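Local coordinates for protein neuraminidase (PDB 4GDI) that is a neuraminidase-like glycoprotein of a bat influenza A virus that may cleave terminal sialic acid from glycoconjugates, although its putative active site has diverged, at residues Val133-Phe137 / Asn181-Gln185; Gly157-Val163 / Arg175-Gln180; Arg186-Thr192 / Lys229-Ile235. All coordinates share one frame. Residue numbers count along the deposited sequence, not the author numbering.

Interaction 1: residues Val133-Phe137 / Asn181-Gln185. With NAG (2-acetamido-2-deoxy-beta-D-glucopyranose), chain O.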
loop_
_atom_site.group_PDB
_atom_site.type_symbol
_atom_site.label_atom_id
_atom_site.label_comp_id
_atom_site.label_asym_id
_atom_site.label_seq_id
_atom_site.Cartn_x
_atom_site.Cartn_y
_atom_site.Cartn_z
ATOM N N VAL A 133 -19.320 -13.312 -9.979
ATOM C CA VAL A 133 -20.651 -13.554 -9.434
ATOM C C VAL A 133 -21.128 -14.906 -9.968
ATOM O O VAL A 133 -21.217 -15.113 -11.178
ATOM C CB VAL A 133 -21.656 -12.450 -9.803
ATOM C CG1 VAL A 133 -23.054 -12.807 -9.312
ATOM C CG2 VAL A 133 -21.232 -11.132 -9.209
ATOM N N THR A 134 -21.402 -15.830 -9.058
ATOM C CA THR A 134 -21.618 -17.223 -9.419
ATOM C C THR A 134 -23.038 -17.719 -9.161
ATOM O O THR A 134 -23.429 -18.781 -9.646
ATOM C CB THR A 134 -20.669 -18.118 -8.626
ATOM O OG1 THR A 134 -20.666 -17.696 -7.253
ATOM C CG2 THR A 134 -19.278 -18.032 -9.193
ATOM N N ASP A 135 -23.812 -16.977 -8.385
ATOM C CA ASP A 135 -25.163 -17.434 -8.083
ATOM C C ASP A 135 -25.982 -16.357 -7.407
ATOM O O ASP A 135 -25.441 -15.414 -6.825
ATOM C CB ASP A 135 -25.124 -18.696 -7.204
ATOM C CG ASP A 135 -26.145 -19.745 -7.634
ATOM O OD1 ASP A 135 -27.102 -19.386 -8.354
ATOM O OD2 ASP A 135 -25.993 -20.927 -7.252
ATOM N N THR A 136 -27.295 -16.505 -7.521
ATOM C CA THR A 136 -28.246 -15.624 -6.874
ATOM C C THR A 136 -29.495 -16.409 -6.527
ATOM O O THR A 136 -29.804 -17.417 -7.179
ATOM C CB THR A 136 -28.703 -14.509 -7.815
ATOM O OG1 THR A 136 -29.370 -15.096 -8.939
ATOM C CG2 THR A 136 -27.526 -13.688 -8.294
ATOM N N PHE A 137 -30.213 -15.944 -5.509
ATOM C CA PHE A 137 -31.562 -16.420 -5.246
ATOM C C PHE A 137 -32.364 -15.365 -4.471
ATOM O O PHE A 137 -31.798 -14.492 -3.817
ATOM C CB PHE A 137 -31.550 -17.779 -4.533
ATOM C CG PHE A 137 -30.753 -17.799 -3.258
ATOM C CD1 PHE A 137 -31.348 -17.489 -2.054
ATOM C CD2 PHE A 137 -29.416 -18.160 -3.267
ATOM C CE1 PHE A 137 -30.617 -17.520 -0.864
ATOM C CE2 PHE A 137 -28.670 -18.187 -2.082
ATOM C CZ PHE A 137 -29.279 -17.867 -0.881
ATOM N N ASN A 181 -17.559 -23.561 -5.107
ATOM C CA ASN A 181 -17.220 -22.526 -6.072
ATOM C C ASN A 181 -18.340 -21.505 -6.200
ATOM O O ASN A 181 -18.659 -21.055 -7.303
ATOM C CB ASN A 181 -16.955 -23.151 -7.445
ATOM C CG ASN A 181 -15.853 -24.169 -7.412
ATOM O OD1 ASN A 181 -14.914 -24.052 -6.623
ATOM N ND2 ASN A 181 -15.955 -25.179 -8.278
ATOM N N GLY A 182 -18.956 -21.142 -5.076
ATOM C CA GLY A 182 -19.932 -20.065 -5.077
ATOM C C GLY A 182 -21.269 -20.418 -5.696
ATOM O O GLY A 182 -22.076 -19.531 -5.989
ATOM N N THR A 183 -21.519 -21.714 -5.858
ATOM C CA THR A 183 -22.720 -22.195 -6.530
ATOM C C THR A 183 -23.516 -23.072 -5.574
ATOM O O THR A 183 -22.973 -24.031 -5.005
ATOM C CB THR A 183 -22.357 -23.028 -7.774
ATOM O OG1 THR A 183 -21.465 -22.282 -8.613
ATOM C CG2 THR A 183 -23.613 -23.390 -8.564
ATOM N N VAL A 184 -24.800 -22.777 -5.427
ATOM C CA VAL A 184 -25.652 -23.556 -4.542
ATOM C C VAL A 184 -25.731 -25.003 -5.036
ATOM O O VAL A 184 -26.148 -25.260 -6.161
ATOM C CB VAL A 184 -27.056 -22.945 -4.455
ATOM C CG1 VAL A 184 -27.975 -23.817 -3.606
ATOM C CG2 VAL A 184 -26.973 -21.545 -3.883
ATOM N N GLN A 185 -25.320 -25.938 -4.181
ATOM C CA GLN A 185 -25.417 -27.368 -4.471
ATOM C C GLN A 185 -26.733 -27.926 -3.964
ATOM O O GLN A 185 -27.423 -28.662 -4.664
ATOM C CB GLN A 185 -24.256 -28.121 -3.822
ATOM C CG GLN A 185 -22.902 -27.570 -4.231
ATOM C CD GLN A 185 -22.660 -27.708 -5.723
ATOM O OE1 GLN A 185 -22.488 -28.812 -6.229
ATOM N NE2 GLN A 185 -22.649 -26.587 -6.432
HETATM C C1 NAG O . -14.727 -25.919 -8.482
HETATM C C2 NAG O . -15.142 -27.267 -9.063
HETATM C C3 NAG O . -13.898 -28.143 -9.242
HETATM C C4 NAG O . -12.907 -27.420 -10.152
HETATM C C5 NAG O . -12.657 -26.019 -9.610
HETATM C C6 NAG O . -11.756 -25.232 -10.554
HETATM C C7 NAG O . -17.471 -27.894 -8.651
HETATM C C8 NAG O . -18.253 -29.151 -8.402
HETATM N N2 NAG O . -16.187 -27.896 -8.266
HETATM O O3 NAG O . -14.245 -29.396 -9.792
HETATM O O4 NAG O . -11.688 -28.133 -10.259
HETATM O O5 NAG O . -13.877 -25.323 -9.437
HETATM O O6 NAG O . -11.034 -24.274 -9.809
HETATM O O7 NAG O . -18.024 -26.927 -9.180
HETATM O O HOH W 1 -22.130 -21.069 -10.786
HETATM O O HOH W 2 -26.876 -23.451 -7.847
#
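Thr-134 lays its side chain against the backbone of the turn at Asn-181 and Gly-182: its CG2 is 3.6 Å from Asn-181 O, and its OG1 donates a 2.6 Å hydrogen bond to Gly-182 O. A CB on Gly-182 would collide with that hydroxyl. A classic beta bulge, with Thr-134 and Asp-135 both facing Ile-127, turns two consecutive side chains toward the 181-185 segment. Asp-135 OD2 can therefore accept a 2.9 Å bond from Val-184 N, while a water links OD2 to Val-184 O; another water joins Thr-134 O to Thr-183 OG1. Further along, Phe-137 CE2 packs on Val-184 CG2 at 4.2 Å. Asn-181 carries an N-linked NAG, and the residue also packs on Ile-331 of a neighbouring subunit. Asp-135 is a known calcium ligand of this protein, though no ion is bound to it here. The short strand segments run at 59° to each other, and the contact is a junction between the outer strands of two successive beta-propeller blades, bridged by side chains and water.

Interaction 2: residues Gly157-Val163 / Arg175-Gln180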
loop_
_atom_site.group_PDB
_atom_site.type_symbol
_atom_site.label_atom_id
_atom_site.label_comp_id
_atom_site.label_asym_id
_atom_site.label_seq_id
_atom_site.Cartn_x
_atom_site.Cartn_y
_atom_site.Cartn_z
ATOM N N GLY A 157 -13.574 -27.557 0.418
ATOM C CA GLY A 157 -14.147 -26.983 -0.782
ATOM C C GLY A 157 -15.651 -26.760 -0.763
ATOM O O GLY A 157 -16.173 -26.066 -1.632
ATOM N N SER A 158 -16.358 -27.366 0.187
ATOM C CA SER A 158 -17.776 -27.057 0.387
ATOM C C SER A 158 -17.937 -25.989 1.478
ATOM O O SER A 158 -17.427 -26.155 2.586
ATOM C CB SER A 158 -18.554 -28.312 0.806
ATOM O OG SER A 158 -18.557 -29.304 -0.203
ATOM N N CYS A 159 -18.657 -24.915 1.176
ATOM C CA CYS A 159 -18.884 -23.843 2.151
ATOM C C CYS A 159 -20.357 -23.777 2.585
ATOM O O CYS A 159 -21.267 -23.843 1.758
ATOM C CB CYS A 159 -18.437 -22.502 1.563
ATOM S SG CYS A 159 -16.652 -22.450 1.141
ATOM N N PHE A 160 -20.588 -23.630 3.884
ATOM C CA PHE A 160 -21.943 -23.663 4.424
ATOM C C PHE A 160 -22.288 -22.335 5.089
ATOM O O PHE A 160 -21.444 -21.724 5.739
ATOM C CB PHE A 160 -22.058 -24.792 5.442
ATOM C CG PHE A 160 -21.698 -26.135 4.882
ATOM C CD1 PHE A 160 -20.373 -26.529 4.793
ATOM C CD2 PHE A 160 -22.690 -27.012 4.460
ATOM C CE1 PHE A 160 -20.032 -27.783 4.272
ATOM C CE2 PHE A 160 -22.353 -28.267 3.931
ATOM C CZ PHE A 160 -21.022 -28.641 3.838
ATOM N N VAL A 161 -23.523 -21.883 4.911
ATOM C CA VAL A 161 -23.967 -20.643 5.533
ATOM C C VAL A 161 -25.439 -20.761 5.887
ATOM O O VAL A 161 -26.193 -21.442 5.198
ATOM C CB VAL A 161 -23.739 -19.455 4.610
ATOM C CG1 VAL A 161 -24.565 -19.596 3.334
ATOM C CG2 VAL A 161 -24.059 -18.157 5.314
ATOM N N ILE A 162 -25.826 -20.133 6.989
ATOM C CA ILE A 162 -27.221 -20.066 7.400
ATOM C C ILE A 162 -27.866 -18.821 6.798
ATOM O O ILE A 162 -27.381 -17.715 6.992
ATOM C CB ILE A 162 -27.375 -19.997 8.940
ATOM C CG1 ILE A 162 -26.599 -21.138 9.623
ATOM C CG2 ILE A 162 -28.838 -20.061 9.334
ATOM C CD1 ILE A 162 -26.938 -22.496 9.107
ATOM N N VAL A 163 -28.953 -19.013 6.059
ATOM C CA VAL A 163 -29.723 -17.901 5.512
ATOM C C VAL A 163 -31.117 -17.862 6.146
ATOM O O VAL A 163 -31.772 -18.898 6.269
ATOM C CB VAL A 163 -29.886 -18.053 3.991
ATOM C CG1 VAL A 163 -30.804 -16.978 3.442
ATOM C CG2 VAL A 163 -28.527 -18.011 3.298
ATOM N N ARG A 175 -32.465 -21.671 6.736
ATOM C CA ARG A 175 -31.962 -22.710 5.858
ATOM C C ARG A 175 -30.438 -22.788 5.908
ATOM O O ARG A 175 -29.763 -21.762 5.999
ATOM C CB ARG A 175 -32.364 -22.392 4.420
ATOM C CG ARG A 175 -33.847 -22.421 4.162
ATOM C CD ARG A 175 -34.140 -22.132 2.702
ATOM N NE ARG A 175 -35.536 -22.392 2.384
ATOM C CZ ARG A 175 -36.056 -22.319 1.164
ATOM N NH1 ARG A 175 -35.291 -21.990 0.125
ATOM N NH2 ARG A 175 -37.346 -22.583 0.988
ATOM N N ILE A 176 -29.905 -24.006 5.841
ATOM C CA ILE A 176 -28.495 -24.201 5.565
ATOM C C ILE A 176 -28.329 -24.290 4.060
ATOM O O ILE A 176 -29.014 -25.077 3.402
ATOM C CB ILE A 176 -27.957 -25.512 6.139
ATOM C CG1 ILE A 176 -28.200 -25.586 7.637
ATOM C CG2 ILE A 176 -26.457 -25.625 5.838
ATOM C CD1 ILE A 176 -27.878 -26.942 8.228
ATOM N N TYR A 177 -27.426 -23.483 3.520
ATOM C CA TYR A 177 -27.049 -23.594 2.126
ATOM C C TYR A 177 -25.654 -24.212 2.003
ATOM O O TYR A 177 -24.727 -23.821 2.712
ATOM C CB TYR A 177 -27.079 -22.218 1.475
ATOM C CG TYR A 177 -28.452 -21.784 1.036
ATOM C CD1 TYR A 177 -29.356 -21.225 1.934
ATOM C CD2 TYR A 177 -28.847 -21.932 -0.276
ATOM C CE1 TYR A 177 -30.618 -20.826 1.520
ATOM C CE2 TYR A 177 -30.106 -21.550 -0.696
ATOM C CZ TYR A 177 -30.983 -20.998 0.198
ATOM O OH TYR A 177 -32.221 -20.608 -0.249
ATOM N N GLU A 178 -25.504 -25.193 1.121
ATOM C CA GLU A 178 -24.181 -25.697 0.795
ATOM C C GLU A 178 -23.727 -25.130 -0.549
ATOM O O GLU A 178 -24.446 -25.250 -1.536
ATOM C CB GLU A 178 -24.169 -27.218 0.724
ATOM C CG GLU A 178 -22.818 -27.754 0.311
ATOM C CD GLU A 178 -22.804 -29.269 0.140
ATOM O OE1 GLU A 178 -23.857 -29.905 0.327
ATOM O OE2 GLU A 178 -21.727 -29.813 -0.182
ATOM N N LEU A 179 -22.535 -24.530 -0.573
ATOM C CA LEU A 179 -21.970 -23.939 -1.783
ATOM C C LEU A 179 -20.676 -24.642 -2.175
ATOM O O LEU A 179 -19.944 -25.138 -1.318
ATOM C CB LEU A 179 -21.652 -22.458 -1.555
ATOM C CG LEU A 179 -22.711 -21.651 -0.823
ATOM C CD1 LEU A 179 -22.252 -20.199 -0.687
ATOM C CD2 LEU A 179 -24.044 -21.755 -1.559
ATOM N N GLN A 180 -20.412 -24.693 -3.477
ATOM C CA GLN A 180 -19.107 -25.091 -4.000
ATOM C C GLN A 180 -18.760 -24.121 -5.135
ATOM O O GLN A 180 -19.583 -23.848 -6.010
ATOM C CB GLN A 180 -19.112 -26.563 -4.479
ATOM C CG GLN A 180 -19.097 -27.585 -3.350
ATOM C CD GLN A 180 -19.075 -29.039 -3.840
ATOM O OE1 GLN A 180 -18.497 -29.346 -4.881
ATOM N NE2 GLN A 180 -19.697 -29.933 -3.080
#
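Six backbone hydrogen bonds hold these antiparallel strands together, two for each of three hydrogen-bonded pairs. In the Cys-159/Leu-179 pair, Cys-159 N reaches Leu-179 O at 2.8 Å and Leu-179 N reaches Cys-159 O at 2.7 Å. Tyr-177 N to Val-161 O is 2.9 Å, against a longer 3.2 Å from Val-161 N to Tyr-177 O. Val-163 and Arg-175 exchange two bonds, N to O, of 2.9 Å each. CA-H...O contacts add to them, the shortest being 3.3 Å from Phe-160 CA to Tyr-177 O. This hairpin supplies the two inner strands of a four-stranded antiparallel blade of the neuraminidase beta-propeller, and its two faces meet the two adjoining blades.

Apolar packing differs by face. Val-163 CG2 touches Tyr-177 CD1 at 3.6 Å, on the face where Val-161 and Leu-179 meet Leu-114 of the preceding blade. On the other, Ile-162 CD1 lies 3.6 Å from Ile-176 CG1 and Phe-160 CE2 3.7 Å from Glu-178 CG, with Leu-231 covering Phe-160 and Ile-176. Covalently, Cys-159 is tied to Cys-154.

Among the polar side chains, Glu-178 forms a salt bridge with Arg-186 and Arg-175 hydrogen-bonds Gln-189. Glu-178 and Gln-180 are known ligands of a calcium ion in this protein; Glu-178 binds none here.

Interaction 3: residues Arg186-Thr192 / Lys229-Ile235. With NAG (2-acetamido-2-deoxy-beta-D-glucopyranose), chain G; FUC (alpha-L-fucopyranose), chain B.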
loop_
_atom_site.group_PDB
_atom_site.type_symbol
_atom_site.label_atom_id
_atom_site.label_comp_id
_atom_site.label_asym_id
_atom_site.label_seq_id
_atom_site.Cartn_x
_atom_site.Cartn_y
_atom_site.Cartn_z
ATOM N N ARG A 186 -27.067 -27.584 -2.733
ATOM C CA ARG A 186 -28.343 -27.947 -2.157
ATOM C C ARG A 186 -28.592 -27.093 -0.925
ATOM O O ARG A 186 -27.734 -26.319 -0.508
ATOM C CB ARG A 186 -28.383 -29.433 -1.810
ATOM C CG ARG A 186 -27.290 -29.859 -0.900
ATOM C CD ARG A 186 -27.182 -31.371 -0.773
ATOM N NE ARG A 186 -25.891 -31.702 -0.190
ATOM C CZ ARG A 186 -25.590 -32.838 0.426
ATOM N NH1 ARG A 186 -26.484 -33.813 0.554
ATOM N NH2 ARG A 186 -24.366 -32.996 0.912
ATOM N N TRP A 187 -29.790 -27.206 -0.373
ATOM C CA TRP A 187 -30.102 -26.531 0.862
ATOM C C TRP A 187 -31.098 -27.359 1.649
ATOM O O TRP A 187 -31.765 -28.246 1.111
ATOM C CB TRP A 187 -30.619 -25.114 0.596
ATOM C CG TRP A 187 -31.798 -25.047 -0.325
ATOM C CD1 TRP A 187 -31.775 -24.889 -1.677
ATOM C CD2 TRP A 187 -33.176 -25.120 0.047
ATOM N NE1 TRP A 187 -33.054 -24.869 -2.175
ATOM C CE2 TRP A 187 -33.933 -25.008 -1.134
ATOM C CE3 TRP A 187 -33.843 -25.275 1.263
ATOM C CZ2 TRP A 187 -35.320 -25.039 -1.134
ATOM C CZ3 TRP A 187 -35.219 -25.307 1.263
ATOM C CH2 TRP A 187 -35.945 -25.191 0.073
ATOM N N LYS A 188 -31.171 -27.071 2.937
ATOM C CA LYS A 188 -31.991 -27.829 3.850
ATOM C C LYS A 188 -32.683 -26.805 4.749
ATOM O O LYS A 188 -32.029 -25.968 5.365
ATOM C CB LYS A 188 -31.090 -28.790 4.637
ATOM C CG LYS A 188 -31.681 -29.385 5.909
ATOM C CD LYS A 188 -32.717 -30.431 5.622
ATOM C CE LYS A 188 -32.174 -31.836 5.842
ATOM N NZ LYS A 188 -31.200 -32.242 4.792
ATOM N N GLN A 189 -34.008 -26.819 4.775
ATOM C CA GLN A 189 -34.722 -25.921 5.671
ATOM C C GLN A 189 -34.745 -26.566 7.045
ATOM O O GLN A 189 -35.146 -27.707 7.183
ATOM C CB GLN A 189 -36.140 -25.648 5.160
ATOM C CG GLN A 189 -36.875 -24.543 5.902
ATOM C CD GLN A 189 -38.033 -23.980 5.086
ATOM O OE1 GLN A 189 -37.843 -23.468 3.973
ATOM N NE2 GLN A 189 -39.241 -24.079 5.632
ATOM N N LEU A 190 -34.261 -25.852 8.052
ATOM C CA LEU A 190 -34.252 -26.368 9.414
ATOM C C LEU A 190 -35.659 -26.332 10.019
ATOM O O LEU A 190 -36.415 -25.401 9.769
ATOM C CB LEU A 190 -33.331 -25.515 10.282
ATOM C CG LEU A 190 -31.896 -25.413 9.785
ATOM C CD1 LEU A 190 -31.090 -24.492 10.695
ATOM C CD2 LEU A 190 -31.296 -26.788 9.711
ATOM N N ASN A 191 -35.997 -27.332 10.830
ATOM C CA ASN A 191 -37.224 -27.273 11.625
ATOM C C ASN A 191 -36.994 -26.452 12.889
ATOM O O ASN A 191 -36.435 -26.937 13.873
ATOM C CB ASN A 191 -37.749 -28.679 11.971
ATOM C CG ASN A 191 -39.015 -28.635 12.834
ATOM O OD1 ASN A 191 -39.557 -27.557 13.096
ATOM N ND2 ASN A 191 -39.476 -29.803 13.288
ATOM N N THR A 192 -37.426 -25.200 12.851
ATOM C CA THR A 192 -37.223 -24.267 13.960
ATOM C C THR A 192 -38.557 -23.837 14.591
ATOM O O THR A 192 -38.674 -22.755 15.190
ATOM C CB THR A 192 -36.449 -23.016 13.490
ATOM O OG1 THR A 192 -37.133 -22.410 12.381
ATOM C CG2 THR A 192 -35.024 -23.401 13.066
ATOM N N LYS A 229 -21.521 -32.164 7.090
ATOM C CA LYS A 229 -21.325 -31.876 5.677
ATOM C C LYS A 229 -22.488 -32.372 4.828
ATOM O O LYS A 229 -22.678 -31.904 3.722
ATOM C CB LYS A 229 -20.045 -32.548 5.173
ATOM C CG LYS A 229 -18.802 -31.706 5.284
ATOM C CD LYS A 229 -17.651 -32.362 4.526
ATOM C CE LYS A 229 -17.552 -31.841 3.095
ATOM N NZ LYS A 229 -16.700 -32.712 2.245
ATOM N N GLU A 230 -23.249 -33.339 5.331
ATOM C CA GLU A 230 -24.381 -33.894 4.585
ATOM C C GLU A 230 -25.715 -33.216 4.936
ATOM O O GLU A 230 -26.775 -33.635 4.471
ATOM C CB GLU A 230 -24.480 -35.395 4.850
ATOM C CG GLU A 230 -23.211 -36.159 4.459
ATOM C CD GLU A 230 -22.787 -35.932 2.997
ATOM O OE1 GLU A 230 -23.657 -35.682 2.111
ATOM O OE2 GLU A 230 -21.564 -35.993 2.745
ATOM N N LEU A 231 -25.645 -32.173 5.760
ATOM C CA LEU A 231 -26.806 -31.367 6.160
ATOM C C LEU A 231 -27.741 -32.077 7.117
ATOM O O LEU A 231 -28.867 -31.640 7.321
ATOM C CB LEU A 231 -27.587 -30.839 4.958
ATOM C CG LEU A 231 -26.721 -30.007 4.003
ATOM C CD1 LEU A 231 -27.566 -29.326 2.927
ATOM C CD2 LEU A 231 -25.907 -28.977 4.760
ATOM N N ASN A 232 -27.266 -33.157 7.729
ATOM C CA ASN A 232 -27.923 -33.665 8.919
ATOM C C ASN A 232 -27.676 -32.724 10.078
ATOM O O ASN A 232 -26.623 -32.100 10.148
ATOM C CB ASN A 232 -27.442 -35.064 9.226
ATOM C CG ASN A 232 -28.086 -36.065 8.322
ATOM O OD1 ASN A 232 -29.304 -36.106 8.231
ATOM N ND2 ASN A 232 -27.286 -36.840 7.609
ATOM N N TYR A 233 -28.643 -32.591 10.977
ATOM C CA TYR A 233 -28.537 -31.542 11.985
ATOM C C TYR A 233 -29.352 -31.827 13.240
ATOM O O TYR A 233 -30.237 -32.691 13.262
ATOM C CB TYR A 233 -28.968 -30.186 11.396
ATOM C CG TYR A 233 -30.472 -30.045 11.309
ATOM C CD1 TYR A 233 -31.158 -30.488 10.188
ATOM C CD2 TYR A 233 -31.206 -29.490 12.355
ATOM C CE1 TYR A 233 -32.537 -30.380 10.098
ATOM C CE2 TYR A 233 -32.589 -29.376 12.277
ATOM C CZ TYR A 233 -33.247 -29.829 11.140
ATOM O OH TYR A 233 -34.611 -29.731 11.025
ATOM N N GLN A 234 -29.014 -31.102 14.300
ATOM C CA GLN A 234 -29.816 -31.093 15.507
ATOM C C GLN A 234 -29.781 -29.675 16.071
ATOM O O GLN A 234 -28.749 -29.002 16.044
ATOM C CB GLN A 234 -29.328 -32.127 16.533
ATOM C CG GLN A 234 -28.254 -31.654 17.494
ATOM C CD GLN A 234 -27.992 -32.631 18.649
ATOM O OE1 GLN A 234 -26.833 -32.912 18.989
ATOM N NE2 GLN A 234 -29.061 -33.134 19.269
ATOM N N ILE A 235 -30.919 -29.203 16.554
ATOM C CA ILE A 235 -30.944 -27.935 17.259
ATOM C C ILE A 235 -31.073 -28.259 18.739
ATOM O O ILE A 235 -31.875 -29.104 19.117
ATOM C CB ILE A 235 -32.085 -27.036 16.757
ATOM C CG1 ILE A 235 -31.776 -26.592 15.326
ATOM C CG2 ILE A 235 -32.257 -25.829 17.662
ATOM C CD1 ILE A 235 -32.902 -25.850 14.650
HETATM C C1 NAG G . -40.394 -29.611 14.390
HETATM C C2 NAG G . -40.924 -31.034 14.511
HETATM C C3 NAG G . -41.813 -31.256 15.736
HETATM C C4 NAG G . -41.214 -30.612 16.985
HETATM C C5 NAG G . -40.683 -29.208 16.681
HETATM C C6 NAG G . -40.003 -28.599 17.904
HETATM C C7 NAG G . -41.148 -32.537 12.665
HETATM C C8 NAG G . -41.834 -32.906 11.381
HETATM N N2 NAG G . -41.599 -31.458 13.301
HETATM O O3 NAG G . -41.816 -32.646 15.916
HETATM O O4 NAG G . -42.174 -30.570 18.020
HETATM O O5 NAG G . -39.759 -29.287 15.611
HETATM O O6 NAG G . -38.985 -29.482 18.327
HETATM O O7 NAG G . -40.208 -33.211 13.098
HETATM C C1 FUC B . -38.153 -28.858 19.320
HETATM C C2 FUC B . -36.979 -29.790 19.587
HETATM C C3 FUC B . -36.161 -29.911 18.308
HETATM C C4 FUC B . -35.681 -28.516 17.938
HETATM C C5 FUC B . -36.881 -27.588 17.750
HETATM C C6 FUC B . -36.426 -26.160 17.443
HETATM O O2 FUC B . -37.485 -31.050 19.952
HETATM O O3 FUC B . -35.064 -30.772 18.492
HETATM O O4 FUC B . -34.872 -28.033 18.988
HETATM O O5 FUC B . -37.674 -27.586 18.927
HETATM O O HOH W 3 -26.119 -36.542 1.569
HETATM O O HOH W 4 -21.204 -31.761 1.470
HETATM O O HOH W 5 -30.467 -35.529 5.501
#
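Arg-186 NH2 forms a salt bridge with Glu-230 OE1 at 3.0 Å, almost straight at 173° and in the guanidinium plane, and a water ties Arg-186 NH1 to the same carboxylate oxygen. The guanidinium has a second acidic partner in Glu-178, so it joins the strand beside its own to the loop across the gap. At the far end, Asn-191 N donates a 2.8 Å hydrogen bond to Tyr-233 OH. Between them, Lys-188 NZ makes a weak 3.5 Å bond to Leu-231 O. These contacts sew the edge of one propeller blade, strand 183-189 and what follows, to the 229-235 segment, which turns into the outer strand of the next blade.

Beneath the polar groups, Leu-190 CD2 sits 3.5 Å above the centroid of the Tyr-233 ring, only 4° off its normal, a CH-pi contact. Leu-231 CD1 lies 3.9 Å from Arg-186 CG, and the same leucine packs on Phe-160 and Ile-176. Ile-235 CD1 reaches Thr-192 CG2 at 3.6 Å. Outermost is the N-linked glycan: its first NAG is bonded to Asn-191 ND2, and the fucose on O6 of that sugar folds back, its O4 donating a 3.2 Å bond to Ile-235 O.

Overall arrangement
From the N terminus, the chain first lays down 133-137 at the edge of one blade, then builds the next. Interaction 2 closes early, 157-163 against 175-180 across a hairpin. Interaction 1 closes straight afterwards, when 181-185 returns to 133-137, and its larger loop encloses that hairpin. Interaction 3 follows in series: its first segment, 186-192, continues directly from 181-185, and 229-235 arrives with the following blade. None of the loops cross. Strand 183-189 is common to interactions 1 and 3, meeting the preceding blade at its start and the following one toward its end. It also pairs with strand 173-180, which puts the hairpin of interaction 2 in the same sheet, beside both interblade contacts.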